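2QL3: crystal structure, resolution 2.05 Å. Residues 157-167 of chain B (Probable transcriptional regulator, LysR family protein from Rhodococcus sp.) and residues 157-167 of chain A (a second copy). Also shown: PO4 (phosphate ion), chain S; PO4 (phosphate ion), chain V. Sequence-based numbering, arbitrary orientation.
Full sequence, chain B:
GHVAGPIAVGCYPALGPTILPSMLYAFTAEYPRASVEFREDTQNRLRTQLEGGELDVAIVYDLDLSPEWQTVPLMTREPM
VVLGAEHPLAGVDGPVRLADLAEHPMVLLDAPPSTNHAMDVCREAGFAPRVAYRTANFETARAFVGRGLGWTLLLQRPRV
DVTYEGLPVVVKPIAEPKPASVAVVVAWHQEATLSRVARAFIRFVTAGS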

# COMPACT_ATOMS: atom_id res chain seq x y z
N ARG B 157 -0.03 -7.22 11.15
CA ARG B 157 -0.80 -6.27 11.97
C ARG B 157 0.01 -4.99 12.16
O ARG B 157 0.96 -4.97 12.90
CB ARG B 157 -1.10 -6.86 13.36
CG ARG B 157 -2.08 -6.05 14.20
CD ARG B 157 -2.11 -6.47 15.69
NE ARG B 157 -2.98 -5.55 16.43
CZ ARG B 157 -3.61 -5.85 17.56
NH1 ARG B 157 -3.46 -7.06 18.08
NH2 ARG B 157 -4.41 -4.96 18.15
N PRO B 158 -0.37 -3.91 11.48
CA PRO B 158 0.29 -2.66 11.73
C PRO B 158 0.16 -2.37 13.25
O PRO B 158 -0.84 -2.71 13.88
CB PRO B 158 -0.56 -1.68 10.93
CG PRO B 158 -1.03 -2.50 9.76
CD PRO B 158 -1.43 -3.78 10.46
N ARG B 159 1.16 -1.70 13.80
CA ARG B 159 1.30 -1.54 15.23
C ARG B 159 0.21 -0.69 15.85
O ARG B 159 -0.15 -0.87 17.01
CB ARG B 159 2.66 -0.94 15.52
CG ARG B 159 3.80 -1.96 15.29
CD ARG B 159 3.80 -3.12 16.33
NE ARG B 159 4.45 -4.34 15.81
CZ ARG B 159 4.93 -5.32 16.57
NH1 ARG B 159 5.50 -6.40 16.01
NH2 ARG B 159 4.86 -5.24 17.91
N VAL B 160 -0.28 0.27 15.10
CA VAL B 160 -1.38 1.09 15.61
C VAL B 160 -2.62 0.70 14.83
O VAL B 160 -2.59 0.70 13.60
CB VAL B 160 -1.08 2.58 15.41
CG1 VAL B 160 -2.23 3.47 15.97
CG2 VAL B 160 0.33 2.91 16.06
N ASP B 161 -3.70 0.38 15.54
CA ASP B 161 -4.96 -0.08 14.89
C ASP B 161 -5.83 1.13 14.38
O ASP B 161 -6.90 1.42 14.92
CB ASP B 161 -5.76 -0.95 15.90
CG ASP B 161 -5.08 -2.29 16.25
OD1 ASP B 161 -5.43 -2.86 17.31
OD2 ASP B 161 -4.24 -2.81 15.50
N VAL B 162 -5.34 1.84 13.35
CA VAL B 162 -6.00 3.00 12.78
C VAL B 162 -5.65 2.98 11.32
O VAL B 162 -4.64 2.46 10.95
CB VAL B 162 -5.50 4.34 13.46
CG1 VAL B 162 -4.10 4.77 13.03
CG2 VAL B 162 -6.51 5.47 13.31
N THR B 163 -6.51 3.57 10.51
CA THR B 163 -6.34 3.72 9.07
C THR B 163 -5.89 5.10 8.70
O THR B 163 -5.89 6.03 9.51
CB THR B 163 -7.65 3.44 8.35
OG1 THR B 163 -8.58 4.52 8.56
CG2 THR B 163 -8.22 2.10 8.90
N TYR B 164 -5.48 5.21 7.46
CA TYR B 164 -5.13 6.47 6.84
C TYR B 164 -6.20 7.52 7.04
O TYR B 164 -5.88 8.68 7.11
CB TYR B 164 -4.91 6.21 5.34
CG TYR B 164 -3.54 5.67 4.97
CD1 TYR B 164 -3.15 5.68 3.63
CD2 TYR B 164 -2.65 5.18 5.94
CE1 TYR B 164 -1.94 5.22 3.23
CE2 TYR B 164 -1.40 4.66 5.54
CZ TYR B 164 -1.08 4.71 4.15
OH TYR B 164 0.10 4.25 3.72
N GLU B 165 -7.46 7.09 7.14
CA GLU B 165 -8.60 8.01 7.35
C GLU B 165 -8.74 8.45 8.80
O GLU B 165 -9.52 9.37 9.09
CB GLU B 165 -9.93 7.34 6.92
CG GLU B 165 -10.11 7.18 5.44
CD GLU B 165 -11.55 6.83 5.08
OE1 GLU B 165 -12.08 5.85 5.68
OE2 GLU B 165 -12.14 7.53 4.22
N GLY B 166 -8.00 7.80 9.71
CA GLY B 166 -8.10 8.11 11.15
C GLY B 166 -9.21 7.33 11.86
O GLY B 166 -9.64 7.70 12.95
N LEU B 167 -9.68 6.24 11.25
CA LEU B 167 -10.70 5.41 11.89
C LEU B 167 -10.05 4.17 12.54
O LEU B 167 -9.02 3.68 12.07
CB LEU B 167 -11.82 5.00 10.91
CG LEU B 167 -12.66 6.20 10.38
CD1 LEU B 167 -13.73 5.69 9.38
CD2 LEU B 167 -13.31 7.01 11.48
P PO4 S . 3.63 -8.11 11.82
O1 PO4 S . 3.50 -6.89 10.94
O2 PO4 S . 2.37 -8.94 11.91
O3 PO4 S . 4.77 -8.93 11.28
O4 PO4 S . 3.92 -7.67 13.25
P PO4 V . 1.01 -8.19 17.83
O1 PO4 V . 1.44 -7.63 16.49
O2 PO4 V . -0.49 -8.29 17.93
O3 PO4 V . 1.54 -9.60 18.00
O4 PO4 V . 1.55 -7.27 18.91
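Chain A (157-167) RPRVDVTYEGL

Chain A lies on chain B as a near-symmetric pairing of two copies of the same loop, in which the proline–arginine end of each copy packs against the tyrosine–glycine turn of the other through ring-on-proline contacts, backbone hydrogen bonds and bridging waters. Neither stretch forms regular helix or strand, and together they bury 631 Å². End to end the two stretches run in roughly opposite directions, but each proline–arginine segment runs alongside the partner's turn in the same sense: P158(A) CA lies 4.3 Å from Y164(B) CA and R159(A) CA 5.1 Å from G166(B) CA, and the reciprocal pairs, P158(B) CA to Y164(A) CA and R159(B) CA to G166(A) CA, repeat these distances. Type I turns run from T163(A) to G166(A) and from T163(B) to G166(B), the former closed by G166(A) N to T163(A) O at 2.9 Å; T163(A) N also bonds L167(A) O at 2.9 Å.

The turn leaves the tyrosine carbonyl free for the partner chain. R159(A) N donates to Y164(B) O at 2.7 Å, almost linearly, and R159(B) N donates to Y164(A) O at 2.9 Å. Just before each donor, a proline covers a tyrosine face: P158(A) CG sits 3.6 Å from the centroid of the Y164(B) ring, 7° off the ring normal, and P158(B) CG sits 3.6 Å from that of Y164(A), at 11°. These are CH-pi contacts, the proline carbons lying over the aromatic face.

Valines meet in two further contacts: V160(B) CG2 touches V162(A) CG1 at 3.6 Å, and V162(B) CG1 touches V160(A) CG2 at 3.9 Å. Water 1 accepts from V160(A) N at 2.8 Å and donates to T163(B) O at 2.8 Å; water 2 likewise links V160(B) N to T163(A) O, both at 2.8 Å from its oxygen.

The symmetry breaks at R159(A) and R159(B). R159(A) NH1 donates to E165(B) O at 2.7 Å, with the carbonyl oxygen near the guanidinium plane, whereas R159(B) lays its CG 3.5 Å from E165(A) O and its end leads away, NH1 making a weak 3.4 Å hydrogen bond to O4 of phosphate S. Glycine suits both turns: G166(A) has positive phi, and an ideal CB there would come within 3.2 Å of R159(B) CB; one on G166(B) would be equally tight against R159(A) CB and jammed against the preceding carbonyl. Outside the contact, R157(A) NH2 pairs with D161(A) OD1 in a salt bridge at 3.1 Å, the counterpart of the shorter R157(B) NH2 to D161(B) OD1 bridge of 2.5 Å.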

# COMPACT_ATOMS: atom_id res chain seq x y z
N ARG A 157 -1.50 12.86 2.95
CA ARG A 157 -1.08 12.74 4.33
C ARG A 157 -2.11 11.93 5.13
O ARG A 157 -3.13 12.45 5.49
CB ARG A 157 -0.88 14.13 4.96
CG ARG A 157 -0.79 14.05 6.47
CD ARG A 157 0.29 14.80 7.14
NE ARG A 157 -0.07 16.14 7.55
CZ ARG A 157 0.36 16.78 8.65
NH1 ARG A 157 -0.04 18.03 8.82
NH2 ARG A 157 1.13 16.24 9.58
N PRO A 158 -1.78 10.66 5.45
CA PRO A 158 -2.59 9.88 6.40
C PRO A 158 -2.90 10.66 7.66
O PRO A 158 -2.04 11.41 8.16
CB PRO A 158 -1.72 8.66 6.71
CG PRO A 158 -0.95 8.47 5.41
CD PRO A 158 -0.63 9.88 4.94
N ARG A 159 -4.09 10.46 8.20
CA ARG A 159 -4.53 11.27 9.35
C ARG A 159 -3.69 11.19 10.61
O ARG A 159 -3.62 12.18 11.37
CB ARG A 159 -6.02 11.03 9.66
CG ARG A 159 -6.78 12.39 9.73
CD ARG A 159 -8.27 12.35 9.39
NE ARG A 159 -8.64 13.08 8.18
CZ ARG A 159 -9.53 12.64 7.28
NH1 ARG A 159 -10.12 11.46 7.44
NH2 ARG A 159 -9.83 13.36 6.20
N VAL A 160 -3.06 10.02 10.85
CA VAL A 160 -2.20 9.79 11.99
C VAL A 160 -0.74 9.62 11.53
O VAL A 160 -0.46 8.75 10.73
CB VAL A 160 -2.66 8.54 12.79
CG1 VAL A 160 -1.90 8.42 14.10
CG2 VAL A 160 -4.08 8.69 13.12
N ASP A 161 0.17 10.47 12.01
CA ASP A 161 1.56 10.48 11.51
C ASP A 161 2.41 9.29 12.02
O ASP A 161 3.50 9.49 12.60
CB ASP A 161 2.29 11.79 11.89
CG ASP A 161 1.81 13.03 11.09
OD1 ASP A 161 2.18 14.15 11.55
OD2 ASP A 161 1.12 12.92 10.03
N VAL A 162 1.91 8.07 11.80
CA VAL A 162 2.53 6.86 12.36
C VAL A 162 2.55 5.83 11.24
O VAL A 162 1.63 5.81 10.41
CB VAL A 162 1.80 6.34 13.66
CG1 VAL A 162 2.44 5.10 14.18
CG2 VAL A 162 1.93 7.41 14.78
N THR A 163 3.61 5.03 11.18
CA THR A 163 3.80 4.07 10.15
C THR A 163 3.35 2.73 10.68
O THR A 163 3.00 2.62 11.88
CB THR A 163 5.27 3.98 9.69
OG1 THR A 163 6.03 3.29 10.70
CG2 THR A 163 5.93 5.38 9.39
N TYR A 164 3.40 1.69 9.84
CA TYR A 164 3.03 0.34 10.30
C TYR A 164 3.93 -0.23 11.40
O TYR A 164 3.50 -1.09 12.14
CB TYR A 164 3.02 -0.67 9.13
CG TYR A 164 1.82 -0.64 8.16
CD1 TYR A 164 1.77 -1.52 7.07
CD2 TYR A 164 0.75 0.27 8.33
CE1 TYR A 164 0.67 -1.55 6.21
CE2 TYR A 164 -0.35 0.26 7.47
CZ TYR A 164 -0.39 -0.66 6.42
OH TYR A 164 -1.46 -0.67 5.58
N GLU A 165 5.18 0.20 11.49
CA GLU A 165 6.05 -0.23 12.57
C GLU A 165 5.81 0.57 13.87
O GLU A 165 6.44 0.27 14.88
CB GLU A 165 7.51 -0.08 12.21
CG GLU A 165 7.90 -0.71 10.93
CD GLU A 165 9.40 -0.61 10.68
OE1 GLU A 165 9.93 0.52 10.65
OE2 GLU A 165 10.03 -1.69 10.54
N GLY A 166 4.89 1.53 13.86
CA GLY A 166 4.62 2.37 15.02
C GLY A 166 5.61 3.50 15.19
O GLY A 166 5.81 3.98 16.31
N LEU A 167 6.27 3.91 14.08
CA LEU A 167 7.21 5.03 14.16
C LEU A 167 6.59 6.32 13.65
O LEU A 167 5.68 6.26 12.81
CB LEU A 167 8.48 4.71 13.38
CG LEU A 167 9.35 3.66 14.02
CD1 LEU A 167 10.61 3.55 13.22
CD2 LEU A 167 9.68 3.95 15.53
O HOH W 1 -3.56 7.58 9.52
O HOH W 2 0.59 1.31 12.60